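Local coordinates for transcription factor GAMBIF1 (Anopheles gambiae, PDB 1BVO), which probably activates RNA polymerase II transcription by sequence-specific DNA binding, here represented by its Rel homology specificity domain bound to DNA, at residues Arg51-Ser57 with Val83-Ile88; Val110-Leu114 with Phe129-Pro135; Asn141-Phe147 with Val166-Tyr172. All coordinates share one frame; numbering follows the deposited sequence.

Contact 1 of 3, residues Arg51-Ser57 with Val83-Ile88; sequences RAVVVVS and VCTVEI
Val54 and Val86 form the centre of an antiparallel pairing between two strands of the immunoglobulin-like specificity domain of a Rel protein. Their backbones exchange two hydrogen bonds, Val54 N to Val86 O at 2.7 Å and Val86 N to Val54 O at 2.9 Å. Val56 and Cys84 repeat the reciprocal pattern two residues on, with Val56 N to Cys84 O at 2.8 Å. Between and beside these hydrogen-bonded pairs lie the non-hydrogen-bonded ones, Val55 with Thr85 and Val53 with Glu87. The side chains sort accordingly. On the inner face Val54 and Val86 lie side by side, both pointing the same way; at Val54 the CG1 branch sits between the backbone N and the carbonyl carbon (chi1 75°), which turns it to Val86 CG2. On the other face, Val55 presents its two methyls to different neighbours: CG2 runs alongside Thr85 CG2 at 3.7 Å, while CG1 reaches across to Val83 CG1.

At the strand end the pairing persists through Ile88 N, which donates to Ala52 O, and then passes to charge. Glu87, extended with CG anti to its backbone N (chi1 -178°), stretches to Arg51, whose chain is bent at chi2 and chi3. The guanidinium and carboxylate planes are 36° apart, and the salt bridge rests on one oxygen: Glu87 OE2 receives Arg51 NE at 2.7 Å, with only a weak second bond from Arg51 NH2 at 3.3 Å.

The next shell fixes this pair of strands in the domain. Phe97 and Ile43 pack on Val54 from the inner side, and strand 142-152 bonds along the other edge of strand 52-59. Strand 83-87 is joined covalently to the neighbouring strand 79-80 by the disulfide between Cys84 SG and Cys79 SG.

Contact 2 of 3, residues Val110-Leu114 with Phe129-Pro135; sequences VEEAL and FGHAKEP
His131 NE2, which is hydrogen-bonded to Pro68 O, is met across the contact by both methyls of Leu114, CD1 and CD2 each lying 3.5 Å from it. The leucine approaches over a face of the imidazole. Its CD1 stands 3.8 Å from the ring centroid and 24° off the ring normal, a CH-pi contact displaced toward the rim. Leu114 belongs to helix 107-120, and its CG lies anti to the carbonyl carbon (chi1 -74°), a setting that sends the forked end out from the helix to the imidazole.

The opposing segment belongs to the loop that runs from this helix to strand 142-152 and here lies back on the helix, within the Rel DNA-binding domain. Its residues 130-133 have helical backbone angles, with Ala132 N bonded to Phe129 O. That turn sets three side chains around Leu114. Ala132 CB approaches Leu114 CD1 at 4.0 Å, and Phe129 CD2 comes to 4.1 Å from Leu114 CB. One helical turn earlier, Val110 CG1 meets Pro135 CB at 4.3 Å, while Ile138 packs against both Val110 and Leu114.

Methyl and ring contacts of Leu114 and Val110 make up much of the fit between helix and loop. The imidazole has two roles: one face receives a methyl, and NE2, probably carrying a proton, bonds to the Pro68 carbonyl, which ties in a further loop.

Contact 3 of 3, residues Asn141-Phe147 with Val166-Tyr172; sequences NAVRLCF and VVSDIIY
Val166 opens the pairing opposite Phe147, accepting a nearly straight bond (177°) from Phe147 N at its O, 3.0 Å away; the return bond from Val166 N is weak. Val167, the next residue, faces Cys146 in a non-hydrogen-bonded pair, and its two branches part: CG2 is the branch nearest Cys146 SG, whereas CG1 meets CD of Arg144, the two side chains crossing at about a right angle.

With Ser168 the regular pattern breaks. Its N still donates to Leu145 O (3.2 Å), but its hydroxyl takes over the part usually played by a backbone carbonyl. OG, placed between the backbone N and the carbonyl carbon (chi1 70°), accepts from Leu145 N at 2.8 Å and donates to Asp169 O at 3.0 Å. The Ser168 carbonyl in turn receives Arg144 NH1 at 3.2 Å, lying in the guanidinium plane but approached well away from its own carbonyl plane.

Asp169 points away from strand 142-152. Ile170 then returns to it, laying CG1 over the centre of the guanidinium face, 3.4 Å from Arg144 CZ. Arg144 reaches this place with its chain extended from CG to NE, and NH2 finds its partner in Lys61 O; a flat face packed by isoleucine and two amino groups bonded to carbonyls leave the group little rotational freedom.

Ile171 resumes regular pairing through reciprocal bonds with Val143, its N reaching Val143 O at 2.8 Å, while CD1 packs on Leu145 CG. Tyr172 closes the segment, CD1 of its ring 3.7 Å from Ala142 CB. Two stretches of antiparallel pairing, offset by one residue across the serine, thus make an interrupted beta hairpin at the margin of the main sheet of this Rel specificity domain.

How the contacts relate
The three contacts follow one another along the chain, and all belong to the Rel homology DNA-binding domain. Contacts 1 and 3 share one antiparallel sheet of order 79-80, 83-87, 52-59, 142-152, 159-172. Their centres are 16 Å apart, and they meet where strands 52-59 and 142-152 adjoin: Ser57 O lies 2.6 Å from Cys146 N, a probable hydrogen bond, and Val56 packs on Phe147. Contact 2, centred 24 Å from contact 1 and 18 Å from contact 3, joins helix 107-120 to the following loop. Contacts 2 and 3 come within about 7 and 4 Å of the DNA (nearest atoms), contact 1 only about 17 Å, consistent with a more internal role for contact 1.

Contact 1 of 3, residues Arg51-Ser57 with Val83-Ile88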
loop_
_atom_site.group_PDB
_atom_site.type_symbol
_atom_site.label_atom_id
_atom_site.label_comp_id
_atom_site.label_asym_id
_atom_site.label_seq_id
_atom_site.Cartn_x
_atom_site.Cartn_y
_atom_site.Cartn_z
ATOM N N ARG C 51 -19.913 -36.877 17.876
ATOM C CA ARG C 51 -18.891 -36.207 17.087
ATOM C C ARG C 51 -19.515 -34.996 16.422
ATOM O O ARG C 51 -20.661 -35.075 15.953
ATOM C CB ARG C 51 -18.406 -37.107 15.949
ATOM C CG ARG C 51 -17.957 -38.483 16.341
ATOM C CD ARG C 51 -16.591 -38.503 16.954
ATOM N NE ARG C 51 -15.512 -37.994 16.099
ATOM C CZ ARG C 51 -15.093 -38.535 14.955
ATOM N NH1 ARG C 51 -15.687 -39.615 14.459
ATOM N NH2 ARG C 51 -13.979 -38.060 14.387
ATOM N N ALA C 52 -18.754 -33.909 16.326
ATOM C CA ALA C 52 -19.237 -32.711 15.661
ATOM C C ALA C 52 -18.149 -31.682 15.524
ATOM O O ALA C 52 -17.494 -31.306 16.490
ATOM C CB ALA C 52 -20.430 -32.119 16.393
ATOM N N VAL C 53 -17.956 -31.242 14.294
ATOM C CA VAL C 53 -16.945 -30.255 14.016
ATOM C C VAL C 53 -17.602 -28.897 13.866
ATOM O O VAL C 53 -18.838 -28.788 13.811
ATOM C CB VAL C 53 -16.164 -30.639 12.755
ATOM C CG1 VAL C 53 -15.459 -31.962 12.988
ATOM C CG2 VAL C 53 -17.113 -30.757 11.567
ATOM N N VAL C 54 -16.792 -27.851 13.868
ATOM C CA VAL C 54 -17.309 -26.512 13.721
ATOM C C VAL C 54 -16.404 -25.731 12.793
ATOM O O VAL C 54 -15.183 -25.857 12.819
ATOM C CB VAL C 54 -17.416 -25.794 15.077
ATOM C CG1 VAL C 54 -16.040 -25.370 15.579
ATOM C CG2 VAL C 54 -18.344 -24.592 14.975
ATOM N N VAL C 55 -17.042 -24.995 11.901
ATOM C CA VAL C 55 -16.356 -24.151 10.944
ATOM C C VAL C 55 -16.664 -22.723 11.324
ATOM O O VAL C 55 -17.833 -22.326 11.447
ATOM C CB VAL C 55 -16.876 -24.364 9.520
ATOM C CG1 VAL C 55 -16.220 -23.372 8.560
ATOM C CG2 VAL C 55 -16.608 -25.784 9.078
ATOM N N VAL C 56 -15.620 -21.945 11.522
ATOM C CA VAL C 56 -15.782 -20.563 11.880
ATOM C C VAL C 56 -15.187 -19.747 10.745
ATOM O O VAL C 56 -14.146 -20.107 10.188
ATOM C CB VAL C 56 -15.051 -20.230 13.189
ATOM C CG1 VAL C 56 -15.373 -18.807 13.620
ATOM C CG2 VAL C 56 -15.430 -21.223 14.264
ATOM N N SER C 57 -15.917 -18.718 10.330
ATOM C CA SER C 57 -15.445 -17.823 9.283
ATOM C C SER C 57 -16.111 -16.477 9.498
ATOM O O SER C 57 -17.060 -16.361 10.278
ATOM C CB SER C 57 -15.741 -18.363 7.879
ATOM O OG SER C 57 -17.121 -18.351 7.572
ATOM N N VAL C 83 -10.348 -19.727 6.882
ATOM C CA VAL C 83 -11.444 -20.431 7.480
ATOM C C VAL C 83 -10.816 -21.268 8.535
ATOM O O VAL C 83 -9.726 -21.799 8.368
ATOM C CB VAL C 83 -12.140 -21.284 6.460
ATOM C CG1 VAL C 83 -13.018 -22.324 7.130
ATOM C CG2 VAL C 83 -12.975 -20.387 5.569
ATOM N N CYS C 84 -11.533 -21.435 9.620
ATOM C CA CYS C 84 -10.990 -22.162 10.723
ATOM C C CYS C 84 -11.935 -23.269 11.151
ATOM O O CYS C 84 -13.042 -23.007 11.599
ATOM C CB CYS C 84 -10.725 -21.150 11.823
ATOM S SG CYS C 84 -10.227 -21.831 13.333
ATOM N N THR C 85 -11.425 -24.495 11.110
ATOM C CA THR C 85 -12.199 -25.695 11.403
ATOM C C THR C 85 -11.672 -26.537 12.575
ATOM O O THR C 85 -10.543 -27.018 12.523
ATOM C CB THR C 85 -12.179 -26.611 10.161
ATOM O OG1 THR C 85 -12.067 -25.801 8.978
ATOM C CG2 THR C 85 -13.433 -27.467 10.081
ATOM N N VAL C 86 -12.490 -26.763 13.606
ATOM C CA VAL C 86 -12.070 -27.587 14.744
ATOM C C VAL C 86 -13.161 -28.571 15.187
ATOM O O VAL C 86 -14.351 -28.305 15.016
ATOM C CB VAL C 86 -11.645 -26.743 15.982
ATOM C CG1 VAL C 86 -10.439 -25.887 15.658
ATOM C CG2 VAL C 86 -12.798 -25.903 16.492
ATOM N N GLU C 87 -12.744 -29.704 15.752
ATOM C CA GLU C 87 -13.680 -30.712 16.246
ATOM C C GLU C 87 -14.036 -30.452 17.709
ATOM O O GLU C 87 -13.156 -30.199 18.545
ATOM C CB GLU C 87 -13.121 -32.129 16.083
ATOM C CG GLU C 87 -14.102 -33.200 16.550
ATOM C CD GLU C 87 -13.700 -34.629 16.174
ATOM O OE1 GLU C 87 -12.615 -34.849 15.587
ATOM O OE2 GLU C 87 -14.499 -35.541 16.464
ATOM N N ILE C 88 -15.336 -30.499 17.991
ATOM C CA ILE C 88 -15.914 -30.258 19.317
ATOM C C ILE C 88 -15.795 -31.456 20.267
ATOM O O ILE C 88 -15.881 -32.613 19.842
ATOM C CB ILE C 88 -17.444 -29.893 19.200
ATOM C CG1 ILE C 88 -17.660 -28.659 18.319
ATOM C CG2 ILE C 88 -18.042 -29.615 20.551
ATOM C CD1 ILE C 88 -19.055 -28.032 18.490
#

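Contact 2 of 3, residues Val110-Leu114 with Phe129-Pro135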
loop_
_atom_site.group_PDB
_atom_site.type_symbol
_atom_site.label_atom_id
_atom_site.label_comp_id
_atom_site.label_asym_id
_atom_site.label_seq_id
_atom_site.Cartn_x
_atom_site.Cartn_y
_atom_site.Cartn_z
ATOM N N VAL C 110 -9.665 -7.484 -1.515
ATOM C CA VAL C 110 -11.008 -8.016 -1.257
ATOM C C VAL C 110 -11.487 -9.024 -2.285
ATOM O O VAL C 110 -11.927 -10.110 -1.910
ATOM C CB VAL C 110 -12.107 -6.930 -1.168
ATOM C CG1 VAL C 110 -13.481 -7.591 -1.135
ATOM C CG2 VAL C 110 -11.932 -6.089 0.086
ATOM N N GLU C 111 -11.373 -8.687 -3.569
ATOM C CA GLU C 111 -11.857 -9.586 -4.617
ATOM C C GLU C 111 -11.217 -10.988 -4.636
ATOM O O GLU C 111 -11.914 -11.980 -4.421
ATOM C CB GLU C 111 -11.809 -8.922 -6.011
ATOM C CG GLU C 111 -12.468 -9.763 -7.133
ATOM C CD GLU C 111 -13.639 -9.072 -7.851
ATOM O OE1 GLU C 111 -13.798 -7.829 -7.739
ATOM O OE2 GLU C 111 -14.401 -9.784 -8.558
ATOM N N GLU C 112 -9.897 -11.061 -4.810
ATOM C CA GLU C 112 -9.144 -12.327 -4.845
ATOM C C GLU C 112 -9.465 -13.151 -3.591
ATOM O O GLU C 112 -9.603 -14.377 -3.652
ATOM C CB GLU C 112 -7.627 -12.030 -4.944
ATOM C CG GLU C 112 -6.664 -13.166 -4.572
ATOM C CD GLU C 112 -5.550 -12.701 -3.611
ATOM O OE1 GLU C 112 -4.552 -12.087 -4.077
ATOM O OE2 GLU C 112 -5.676 -12.960 -2.388
ATOM N N ALA C 113 -9.649 -12.456 -2.471
ATOM C CA ALA C 113 -9.968 -13.091 -1.198
ATOM C C ALA C 113 -11.318 -13.785 -1.294
ATOM O O ALA C 113 -11.417 -15.001 -1.090
ATOM C CB ALA C 113 -9.980 -12.062 -0.087
ATOM N N LEU C 114 -12.355 -13.012 -1.604
ATOM C CA LEU C 114 -13.697 -13.559 -1.746
ATOM C C LEU C 114 -13.695 -14.613 -2.836
ATOM O O LEU C 114 -14.489 -15.550 -2.811
ATOM C CB LEU C 114 -14.685 -12.459 -2.097
ATOM C CG LEU C 114 -15.007 -11.558 -0.909
ATOM C CD1 LEU C 114 -15.931 -10.444 -1.350
ATOM C CD2 LEU C 114 -15.641 -12.391 0.194
ATOM N N PHE C 129 -21.307 -14.948 -4.266
ATOM C CA PHE C 129 -20.299 -13.911 -4.164
ATOM C C PHE C 129 -20.542 -12.680 -5.005
ATOM O O PHE C 129 -19.607 -12.069 -5.530
ATOM C CB PHE C 129 -18.911 -14.515 -4.348
ATOM C CG PHE C 129 -18.578 -15.488 -3.272
ATOM C CD1 PHE C 129 -19.235 -16.712 -3.218
ATOM C CD2 PHE C 129 -17.723 -15.136 -2.240
ATOM C CE1 PHE C 129 -19.061 -17.562 -2.144
ATOM C CE2 PHE C 129 -17.541 -15.982 -1.162
ATOM C CZ PHE C 129 -18.210 -17.197 -1.113
ATOM N N GLY C 130 -21.802 -12.250 -5.003
ATOM C CA GLY C 130 -22.193 -11.078 -5.763
ATOM C C GLY C 130 -21.405 -9.875 -5.295
ATOM O O GLY C 130 -20.858 -9.110 -6.099
ATOM N N HIS C 131 -21.250 -9.785 -3.980
ATOM C CA HIS C 131 -20.541 -8.691 -3.355
ATOM C C HIS C 131 -19.059 -8.545 -3.755
ATOM O O HIS C 131 -18.451 -7.517 -3.485
ATOM C CB HIS C 131 -20.735 -8.774 -1.840
ATOM C CG HIS C 131 -20.132 -9.986 -1.200
ATOM N ND1 HIS C 131 -20.182 -11.243 -1.779
ATOM C CD2 HIS C 131 -19.396 -10.113 -0.076
ATOM C CE1 HIS C 131 -19.487 -12.085 -1.035
ATOM N NE2 HIS C 131 -18.998 -11.429 0.002
ATOM N N ALA C 132 -18.499 -9.548 -4.434
ATOM C CA ALA C 132 -17.099 -9.475 -4.867
ATOM C C ALA C 132 -16.897 -8.428 -5.971
ATOM O O ALA C 132 -15.833 -7.838 -6.063
ATOM C CB ALA C 132 -16.602 -10.850 -5.320
ATOM N N LYS C 133 -17.942 -8.174 -6.765
ATOM C CA LYS C 133 -17.924 -7.189 -7.857
ATOM C C LYS C 133 -17.957 -5.751 -7.294
ATOM O O LYS C 133 -17.292 -4.851 -7.813
ATOM C CB LYS C 133 -19.146 -7.392 -8.782
ATOM C CG LYS C 133 -19.302 -8.788 -9.438
ATOM C CD LYS C 133 -20.579 -8.865 -10.301
ATOM C CE LYS C 133 -21.553 -9.947 -9.828
ATOM N NZ LYS C 133 -21.242 -11.298 -10.382
ATOM N N GLU C 134 -18.759 -5.554 -6.250
ATOM C CA GLU C 134 -18.944 -4.275 -5.556
ATOM C C GLU C 134 -18.113 -4.398 -4.270
ATOM O O GLU C 134 -18.660 -4.643 -3.201
ATOM C CB GLU C 134 -20.432 -4.161 -5.194
ATOM C CG GLU C 134 -21.119 -2.853 -5.536
ATOM C CD GLU C 134 -22.634 -2.940 -5.349
ATOM O OE1 GLU C 134 -23.116 -2.751 -4.202
ATOM O OE2 GLU C 134 -23.344 -3.206 -6.352
ATOM N N PRO C 135 -16.795 -4.137 -4.333
ATOM C CA PRO C 135 -15.938 -4.263 -3.144
ATOM C C PRO C 135 -15.978 -3.178 -2.056
ATOM O O PRO C 135 -15.625 -3.445 -0.906
ATOM C CB PRO C 135 -14.525 -4.391 -3.737
ATOM C CG PRO C 135 -14.750 -4.430 -5.264
ATOM C CD PRO C 135 -16.002 -3.653 -5.468
#

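Contact 3 of 3, residues Asn141-Phe147 with Val166-Tyr172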
loop_
_atom_site.group_PDB
_atom_site.type_symbol
_atom_site.label_atom_id
_atom_site.label_comp_id
_atom_site.label_asym_id
_atom_site.label_seq_id
_atom_site.Cartn_x
_atom_site.Cartn_y
_atom_site.Cartn_z
ATOM N N ASN C 141 -14.206 -2.813 8.583
ATOM C CA ASN C 141 -13.917 -2.515 9.978
ATOM C C ASN C 141 -14.802 -3.239 10.952
ATOM O O ASN C 141 -14.760 -2.989 12.157
ATOM C CB ASN C 141 -14.017 -1.030 10.235
ATOM C CG ASN C 141 -12.682 -0.368 10.162
ATOM O OD1 ASN C 141 -12.081 -0.273 9.076
ATOM N ND2 ASN C 141 -12.168 0.063 11.327
ATOM N N ALA C 142 -15.606 -4.146 10.428
ATOM C CA ALA C 142 -16.500 -4.903 11.271
ATOM C C ALA C 142 -16.752 -6.243 10.617
ATOM O O ALA C 142 -16.731 -6.378 9.391
ATOM C CB ALA C 142 -17.797 -4.155 11.468
ATOM N N VAL C 143 -16.958 -7.233 11.471
ATOM C CA VAL C 143 -17.207 -8.584 11.026
ATOM C C VAL C 143 -17.987 -9.254 12.119
ATOM O O VAL C 143 -18.247 -8.676 13.164
ATOM C CB VAL C 143 -15.901 -9.416 10.957
ATOM C CG1 VAL C 143 -15.019 -8.964 9.815
ATOM C CG2 VAL C 143 -15.156 -9.292 12.286
ATOM N N ARG C 144 -18.367 -10.483 11.860
ATOM C CA ARG C 144 -19.022 -11.301 12.857
ATOM C C ARG C 144 -18.430 -12.679 12.570
ATOM O O ARG C 144 -17.998 -12.973 11.444
ATOM C CB ARG C 144 -20.524 -11.366 12.669
ATOM C CG ARG C 144 -21.293 -10.078 12.737
ATOM C CD ARG C 144 -22.758 -10.454 12.537
ATOM N NE ARG C 144 -23.675 -9.343 12.348
ATOM C CZ ARG C 144 -24.501 -8.900 13.282
ATOM N NH1 ARG C 144 -24.528 -9.472 14.478
ATOM N NH2 ARG C 144 -25.325 -7.898 13.005
ATOM N N LEU C 145 -18.303 -13.476 13.615
ATOM C CA LEU C 145 -17.772 -14.817 13.480
ATOM C C LEU C 145 -18.969 -15.684 13.154
ATOM O O LEU C 145 -20.047 -15.531 13.751
ATOM C CB LEU C 145 -17.154 -15.271 14.804
ATOM C CG LEU C 145 -15.977 -14.417 15.271
ATOM C CD1 LEU C 145 -15.549 -14.828 16.665
ATOM C CD2 LEU C 145 -14.841 -14.549 14.283
ATOM N N CYS C 146 -18.804 -16.573 12.191
ATOM C CA CYS C 146 -19.894 -17.462 11.834
ATOM C C CYS C 146 -19.533 -18.874 12.275
ATOM O O CYS C 146 -18.432 -19.368 11.976
ATOM C CB CYS C 146 -20.154 -17.453 10.344
ATOM S SG CYS C 146 -21.725 -18.255 9.928
ATOM N N PHE C 147 -20.426 -19.506 13.029
ATOM C CA PHE C 147 -20.165 -20.851 13.503
ATOM C C PHE C 147 -21.072 -21.850 12.810
ATOM O O PHE C 147 -22.254 -21.938 13.114
ATOM C CB PHE C 147 -20.365 -20.943 15.017
ATOM C CG PHE C 147 -19.498 -19.989 15.809
ATOM C CD1 PHE C 147 -18.222 -20.353 16.202
ATOM C CD2 PHE C 147 -19.966 -18.731 16.156
ATOM C CE1 PHE C 147 -17.418 -19.470 16.927
ATOM C CE2 PHE C 147 -19.180 -17.845 16.875
ATOM C CZ PHE C 147 -17.899 -18.216 17.265
ATOM N N VAL C 166 -24.969 -19.924 13.001
ATOM C CA VAL C 166 -25.291 -19.005 14.068
ATOM C C VAL C 166 -24.247 -17.910 13.954
ATOM O O VAL C 166 -23.064 -18.168 13.683
ATOM C CB VAL C 166 -25.297 -19.739 15.427
ATOM C CG1 VAL C 166 -24.975 -18.799 16.553
ATOM C CG2 VAL C 166 -26.677 -20.347 15.639
ATOM N N VAL C 167 -24.717 -16.680 14.080
ATOM C CA VAL C 167 -23.855 -15.535 13.930
ATOM C C VAL C 167 -23.666 -14.836 15.278
ATOM O O VAL C 167 -24.553 -14.871 16.130
ATOM C CB VAL C 167 -24.415 -14.641 12.800
ATOM C CG1 VAL C 167 -24.420 -13.184 13.178
ATOM C CG2 VAL C 167 -23.647 -14.899 11.520
ATOM N N SER C 168 -22.439 -14.362 15.493
ATOM C CA SER C 168 -22.030 -13.678 16.714
ATOM C C SER C 168 -22.302 -12.193 16.607
ATOM O O SER C 168 -22.459 -11.649 15.497
ATOM C CB SER C 168 -20.522 -13.835 16.892
ATOM O OG SER C 168 -19.832 -13.065 15.910
ATOM N N ASP C 169 -22.251 -11.513 17.745
ATOM C CA ASP C 169 -22.444 -10.077 17.740
ATOM C C ASP C 169 -21.301 -9.485 16.946
ATOM O O ASP C 169 -20.292 -10.164 16.701
ATOM C CB ASP C 169 -22.464 -9.523 19.158
ATOM C CG ASP C 169 -23.630 -10.070 19.970
ATOM O OD1 ASP C 169 -24.463 -10.818 19.403
ATOM O OD2 ASP C 169 -23.713 -9.749 21.174
ATOM N N ILE C 170 -21.445 -8.238 16.526
ATOM C CA ILE C 170 -20.402 -7.635 15.736
ATOM C C ILE C 170 -19.088 -7.386 16.463
ATOM O O ILE C 170 -19.053 -7.072 17.660
ATOM C CB ILE C 170 -20.892 -6.364 15.065
ATOM C CG1 ILE C 170 -22.108 -6.709 14.205
ATOM C CG2 ILE C 170 -19.785 -5.768 14.199
ATOM C CD1 ILE C 170 -22.963 -5.528 13.842
ATOM N N ILE C 171 -18.005 -7.602 15.720
ATOM C CA ILE C 171 -16.635 -7.383 16.177
ATOM C C ILE C 171 -16.135 -6.224 15.308
ATOM O O ILE C 171 -16.129 -6.331 14.068
ATOM C CB ILE C 171 -15.742 -8.598 15.906
ATOM C CG1 ILE C 171 -16.158 -9.763 16.787
ATOM C CG2 ILE C 171 -14.283 -8.242 16.136
ATOM C CD1 ILE C 171 -15.539 -11.055 16.360
ATOM N N TYR C 172 -15.710 -5.152 15.982
ATOM C CA TYR C 172 -15.232 -3.912 15.377
ATOM C C TYR C 172 -13.726 -3.707 15.483
ATOM O O TYR C 172 -13.186 -3.682 16.586
ATOM C CB TYR C 172 -15.902 -2.716 16.074
ATOM C CG TYR C 172 -17.418 -2.655 15.992
ATOM C CD1 TYR C 172 -18.056 -2.549 14.757
ATOM C CD2 TYR C 172 -18.214 -2.724 17.140
ATOM C CE1 TYR C 172 -19.434 -2.525 14.661
ATOM C CE2 TYR C 172 -19.614 -2.700 17.051
ATOM C CZ TYR C 172 -20.210 -2.605 15.801
ATOM O OH TYR C 172 -21.576 -2.650 15.665
#